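Chitinase (Thermococcus chitonophagus, PDB 5XSW) probably hydrolyses chitin as an endochitinase, and binds a chitin-type glycan in the pocket of its helical domain. Local coordinates at residues N155-T160 with L194-F199; I162-A167 with M190-A195. One frame throughout, in Å; residues are numbered along the deposited sequence.

Interaction 1: N155-T160 with L194-F199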
loop_
_atom_site.group_PDB
_atom_site.type_symbol
_atom_site.label_atom_id
_atom_site.label_comp_id
_atom_site.label_asym_id
_atom_site.label_seq_id
_atom_site.Cartn_x
_atom_site.Cartn_y
_atom_site.Cartn_z
ATOM N N ASN A 155 -9.772 -0.138 29.798
ATOM C CA ASN A 155 -10.657 -0.364 30.963
ATOM C C ASN A 155 -12.074 -0.832 30.551
ATOM O O ASN A 155 -13.020 -0.059 30.525
ATOM C CB ASN A 155 -10.741 0.940 31.788
ATOM C CG ASN A 155 -9.341 1.479 32.219
ATOM O OD1 ASN A 155 -8.898 2.546 31.751
ATOM N ND2 ASN A 155 -8.676 0.772 33.142
ATOM N N PRO A 156 -12.190 -2.078 30.147
ATOM C CA PRO A 156 -13.427 -2.612 29.587
ATOM C C PRO A 156 -14.547 -2.436 30.603
ATOM O O PRO A 156 -14.325 -2.584 31.827
ATOM C CB PRO A 156 -13.108 -4.094 29.351
ATOM C CG PRO A 156 -11.681 -4.234 29.519
ATOM C CD PRO A 156 -11.130 -3.087 30.261
ATOM N N PRO A 157 -15.712 -2.040 30.126
ATOM C CA PRO A 157 -16.790 -1.822 31.090
ATOM C C PRO A 157 -17.327 -3.142 31.661
ATOM O O PRO A 157 -18.031 -3.096 32.657
ATOM C CB PRO A 157 -17.865 -1.146 30.260
ATOM C CG PRO A 157 -17.663 -1.755 28.845
ATOM C CD PRO A 157 -16.140 -1.808 28.727
ATOM N N HIS A 158 -17.007 -4.270 31.035
ATOM C CA HIS A 158 -17.495 -5.573 31.513
ATOM C C HIS A 158 -16.552 -6.611 30.950
ATOM O O HIS A 158 -16.017 -6.438 29.855
ATOM C CB HIS A 158 -18.944 -5.819 31.082
ATOM C CG HIS A 158 -19.624 -6.933 31.834
ATOM N ND1 HIS A 158 -19.373 -8.263 31.595
ATOM C CD2 HIS A 158 -20.521 -6.897 32.848
ATOM C CE1 HIS A 158 -20.081 -9.006 32.426
ATOM N NE2 HIS A 158 -20.803 -8.198 33.183
ATOM N N PRO A 159 -16.260 -7.660 31.718
ATOM C CA PRO A 159 -15.330 -8.662 31.184
ATOM C C PRO A 159 -15.891 -9.692 30.192
ATOM O O PRO A 159 -15.093 -10.350 29.504
ATOM C CB PRO A 159 -14.858 -9.396 32.452
ATOM C CG PRO A 159 -16.057 -9.283 33.395
ATOM C CD PRO A 159 -16.519 -7.833 33.168
ATOM N N THR A 160 -17.210 -9.902 30.164
ATOM C CA THR A 160 -17.749 -10.959 29.296
ATOM C C THR A 160 -18.876 -10.402 28.384
ATOM O O THR A 160 -19.228 -11.034 27.394
ATOM C CB THR A 160 -18.294 -12.178 30.120
ATOM O OG1 THR A 160 -19.317 -11.721 31.018
ATOM C CG2 THR A 160 -17.173 -12.834 30.902
ATOM N N LEU A 194 -14.802 -9.787 17.259
ATOM C CA LEU A 194 -13.535 -10.473 17.114
ATOM C C LEU A 194 -12.416 -9.421 17.084
ATOM O O LEU A 194 -11.341 -9.669 17.631
ATOM C CB LEU A 194 -13.475 -11.346 15.832
ATOM C CG LEU A 194 -12.108 -12.006 15.534
ATOM C CD1 LEU A 194 -11.672 -12.871 16.768
ATOM C CD2 LEU A 194 -12.142 -12.886 14.265
ATOM N N ALA A 195 -12.642 -8.277 16.437
ATOM C CA ALA A 195 -11.623 -7.218 16.466
ATOM C C ALA A 195 -11.314 -6.804 17.920
ATOM O O ALA A 195 -10.192 -6.523 18.273
ATOM C CB ALA A 195 -12.106 -5.954 15.648
ATOM N N TYR A 196 -12.371 -6.700 18.715
ATOM C CA TYR A 196 -12.277 -6.342 20.144
ATOM C C TYR A 196 -11.464 -7.395 20.900
ATOM O O TYR A 196 -10.476 -7.104 21.507
ATOM C CB TYR A 196 -13.699 -6.267 20.702
ATOM C CG TYR A 196 -13.856 -5.897 22.170
ATOM C CD1 TYR A 196 -12.922 -5.103 22.832
ATOM C CD2 TYR A 196 -14.995 -6.318 22.880
ATOM C CE1 TYR A 196 -13.119 -4.736 24.181
ATOM C CE2 TYR A 196 -15.179 -5.977 24.214
ATOM C CZ TYR A 196 -14.236 -5.205 24.858
ATOM O OH TYR A 196 -14.450 -4.850 26.182
ATOM N N GLU A 197 -11.881 -8.649 20.830
ATOM C CA GLU A 197 -11.220 -9.691 21.621
ATOM C C GLU A 197 -9.808 -9.983 21.118
ATOM O O GLU A 197 -8.866 -10.220 21.895
ATOM C CB GLU A 197 -12.110 -10.994 21.647
ATOM C CG GLU A 197 -11.548 -12.105 22.610
ATOM C CD GLU A 197 -11.501 -11.665 24.095
ATOM O OE1 GLU A 197 -12.292 -10.765 24.539
ATOM O OE2 GLU A 197 -10.690 -12.254 24.836
ATOM N N TRP A 198 -9.628 -9.976 19.808
ATOM C CA TRP A 198 -8.324 -10.250 19.236
ATOM C C TRP A 198 -7.360 -9.063 19.396
ATOM O O TRP A 198 -6.245 -9.242 19.904
ATOM C CB TRP A 198 -8.481 -10.610 17.724
ATOM C CG TRP A 198 -7.319 -11.341 17.120
ATOM C CD1 TRP A 198 -6.084 -11.609 17.688
ATOM C CD2 TRP A 198 -7.286 -11.897 15.815
ATOM N NE1 TRP A 198 -5.316 -12.331 16.799
ATOM C CE2 TRP A 198 -6.040 -12.524 15.647
ATOM C CE3 TRP A 198 -8.224 -11.964 14.772
ATOM C CZ2 TRP A 198 -5.687 -13.170 14.457
ATOM C CZ3 TRP A 198 -7.885 -12.624 13.623
ATOM C CH2 TRP A 198 -6.611 -13.208 13.467
ATOM N N PHE A 199 -7.763 -7.843 19.000
ATOM C CA PHE A 199 -6.771 -6.721 18.927
ATOM C C PHE A 199 -7.047 -5.649 19.976
ATOM O O PHE A 199 -6.350 -4.640 20.027
ATOM C CB PHE A 199 -6.742 -6.087 17.488
ATOM C CG PHE A 199 -6.354 -7.105 16.429
ATOM C CD1 PHE A 199 -5.053 -7.564 16.366
ATOM C CD2 PHE A 199 -7.313 -7.615 15.526
ATOM C CE1 PHE A 199 -4.688 -8.570 15.434
ATOM C CE2 PHE A 199 -6.946 -8.567 14.586
ATOM C CZ PHE A 199 -5.638 -9.070 14.574
HETATM O O HOH W 1 -16.582 -5.337 27.435
#

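Interaction 2: I162-A167 with M190-A195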
loop_
_atom_site.group_PDB
_atom_site.type_symbol
_atom_site.label_atom_id
_atom_site.label_comp_id
_atom_site.label_asym_id
_atom_site.label_seq_id
_atom_site.Cartn_x
_atom_site.Cartn_y
_atom_site.Cartn_z
ATOM N N ILE A 162 -20.307 -7.626 25.619
ATOM C CA ILE A 162 -19.954 -6.602 24.602
ATOM C C ILE A 162 -20.988 -5.524 24.662
ATOM O O ILE A 162 -22.191 -5.805 24.568
ATOM C CB ILE A 162 -19.979 -7.160 23.165
ATOM C CG1 ILE A 162 -19.080 -8.371 23.054
ATOM C CG2 ILE A 162 -19.569 -6.064 22.135
ATOM C CD1 ILE A 162 -19.440 -9.223 21.885
ATOM N N ILE A 163 -20.555 -4.292 24.822
ATOM C CA ILE A 163 -21.505 -3.194 24.979
ATOM C C ILE A 163 -21.329 -2.186 23.812
ATOM O O ILE A 163 -20.470 -1.275 23.873
ATOM C CB ILE A 163 -21.274 -2.398 26.316
ATOM C CG1 ILE A 163 -21.135 -3.365 27.519
ATOM C CG2 ILE A 163 -22.367 -1.376 26.464
ATOM C CD1 ILE A 163 -22.372 -4.222 27.705
ATOM N N ILE A 164 -22.141 -2.323 22.775
ATOM C CA ILE A 164 -22.121 -1.337 21.714
ATOM C C ILE A 164 -23.249 -0.366 22.013
ATOM O O ILE A 164 -24.412 -0.753 22.060
ATOM C CB ILE A 164 -22.344 -1.977 20.336
ATOM C CG1 ILE A 164 -21.191 -2.922 19.993
ATOM C CG2 ILE A 164 -22.488 -0.902 19.273
ATOM C CD1 ILE A 164 -21.439 -3.765 18.761
ATOM N N GLY A 165 -22.907 0.900 22.214
ATOM C CA GLY A 165 -23.913 1.862 22.611
ATOM C C GLY A 165 -24.502 2.555 21.408
ATOM O O GLY A 165 -23.844 3.359 20.757
ATOM N N LEU A 166 -25.762 2.246 21.126
ATOM C CA LEU A 166 -26.450 2.832 19.990
ATOM C C LEU A 166 -27.041 4.171 20.396
ATOM O O LEU A 166 -28.253 4.338 20.455
ATOM C CB LEU A 166 -27.537 1.885 19.487
ATOM C CG LEU A 166 -27.064 0.445 19.274
ATOM C CD1 LEU A 166 -28.214 -0.466 18.885
ATOM C CD2 LEU A 166 -25.958 0.395 18.232
ATOM N N ALA A 167 -26.157 5.119 20.677
ATOM C CA ALA A 167 -26.547 6.447 21.121
ATOM C C ALA A 167 -27.119 7.310 20.009
ATOM O O ALA A 167 -26.767 7.154 18.843
ATOM C CB ALA A 167 -25.366 7.150 21.771
ATOM N N MET A 190 -20.539 -9.557 14.862
ATOM C CA MET A 190 -19.550 -10.567 15.249
ATOM C C MET A 190 -18.128 -10.223 14.800
ATOM O O MET A 190 -17.170 -10.567 15.482
ATOM C CB MET A 190 -19.943 -11.975 14.717
ATOM C CG MET A 190 -21.177 -12.502 15.477
ATOM S SD MET A 190 -21.565 -14.218 14.944
ATOM C CE MET A 190 -22.406 -13.873 13.495
ATOM N N GLY A 191 -17.971 -9.575 13.640
ATOM C CA GLY A 191 -16.641 -9.135 13.227
ATOM C C GLY A 191 -16.075 -8.068 14.173
ATOM O O GLY A 191 -14.881 -8.110 14.473
ATOM N N LEU A 192 -16.912 -7.123 14.609
ATOM C CA LEU A 192 -16.494 -6.112 15.596
ATOM C C LEU A 192 -16.023 -6.852 16.868
ATOM O O LEU A 192 -15.115 -6.424 17.530
ATOM C CB LEU A 192 -17.647 -5.160 15.974
ATOM C CG LEU A 192 -18.124 -4.104 14.935
ATOM C CD1 LEU A 192 -19.404 -3.383 15.389
ATOM C CD2 LEU A 192 -16.947 -3.141 14.564
ATOM N N ALA A 193 -16.731 -7.923 17.237
ATOM C CA ALA A 193 -16.459 -8.573 18.530
ATOM C C ALA A 193 -15.113 -9.244 18.433
ATOM O O ALA A 193 -14.352 -9.297 19.405
ATOM C CB ALA A 193 -17.580 -9.611 18.895
ATOM N N LEU A 194 -14.802 -9.787 17.259
ATOM C CA LEU A 194 -13.535 -10.473 17.114
ATOM C C LEU A 194 -12.416 -9.421 17.084
ATOM O O LEU A 194 -11.341 -9.669 17.631
ATOM C CB LEU A 194 -13.475 -11.346 15.832
ATOM C CG LEU A 194 -12.108 -12.006 15.534
ATOM C CD1 LEU A 194 -11.672 -12.871 16.768
ATOM C CD2 LEU A 194 -12.142 -12.886 14.265
ATOM N N ALA A 195 -12.642 -8.277 16.437
ATOM C CA ALA A 195 -11.623 -7.218 16.466
ATOM C C ALA A 195 -11.314 -6.804 17.920
ATOM O O ALA A 195 -10.192 -6.523 18.273
ATOM C CB ALA A 195 -12.106 -5.954 15.648
#

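Interaction 1: N155-T160 with L194-F199
A water-bridged contact joins Y196, near the end of helix 186-199, to the proline-rich loop P156-H158 in the helical domain of the chain. The direct touch is small: the phenol oxygen OH of Y196 lies 3.5 Å from CB of P156, while CD of P157 is farther off, at 4.3 Å from the same OH. The ring reaches the loop because CG stands anti to the backbone N (chi1 -179°), which carries the hydroxyl outward from the helix. One water, level with the ring at its edge, completes the link. It accepts a short bond from OH of Y196 (2.5 Å) and donates to O of H158 at 2.7 Å. Helix 186-199 belongs to the mainly helical part that follows the N-terminal antiparallel β-strands, and helices 203-214, 288-311 and 449-461 pack around it. The loop carries its own brace: N of T160 donates to ND1 of H158 at 3.1 Å, nearly straight (169°) and only 12° out of the imidazole plane, while NE2 is bonded to O of S138. Bonds at both ring nitrogens hold the imidazole in this rotation. On helix 449-461, R458 bonds O of P159 and forms a salt bridge with E197, so a second route connects the same two segments.

Interaction 2: I162-A167 with M190-A195
The backbone of I162-I164 runs extended beside helix 186-199 and diverges from it, CA of I162 lying 7.3 Å from CA of A193 and CA of I164 9.6 Å from CA of L192. With β-like backbone angles at I162, I163 and I164, the first and third turn their side chains to the helix. Each makes its contact through the far methyl of its longer branch. CD1 of I162 meets CB of A193 at 3.5 Å, so the short alanine receives the isoleucine near the helix backbone. CD1 of I164 touches CD1 of L192 at 4.0 Å, with the two side chains crossing at about a right angle. Both isoleucines share one outstretched shape, CG1 anti to the carbonyl carbon (chi1 -64° in I164); the larger partner, L192 against A193, goes with the wider spacing at I164. The coil leading to strand 168-169 thus packs onto helix 186-199 in the core of the helical domain, between helix 449-461, with Y449 against I162 and A193, and helix 203-214, with P203 beside I164 and L206 beside L192. All four touching residues are buried and no hydrogen bond spans the segments, so their mutual attraction is dispersive and hydrophobic, depending on methyl fit rather than on bond direction.

Interactions 1 and 2 are successive stages in the passage of one loop along helix 186-199, a water bridge at one end and apolar contacts at the other; their centres are about 9 Å apart. The helix segments overlap at L194 and A195, and the loop segments also touch each other, CG of P157 lying 4.1 Å from CG1 of I163. Neighbours common to both include L454 of helix 449-461, which meets Y196 and I162, and P203, which meets Y196 and I164. Both contacts thus meet the start of helix 203-214, whose other end carries K212, E213 and N214 of the glycan pocket; none of the touching residues is itself among the pocket residues.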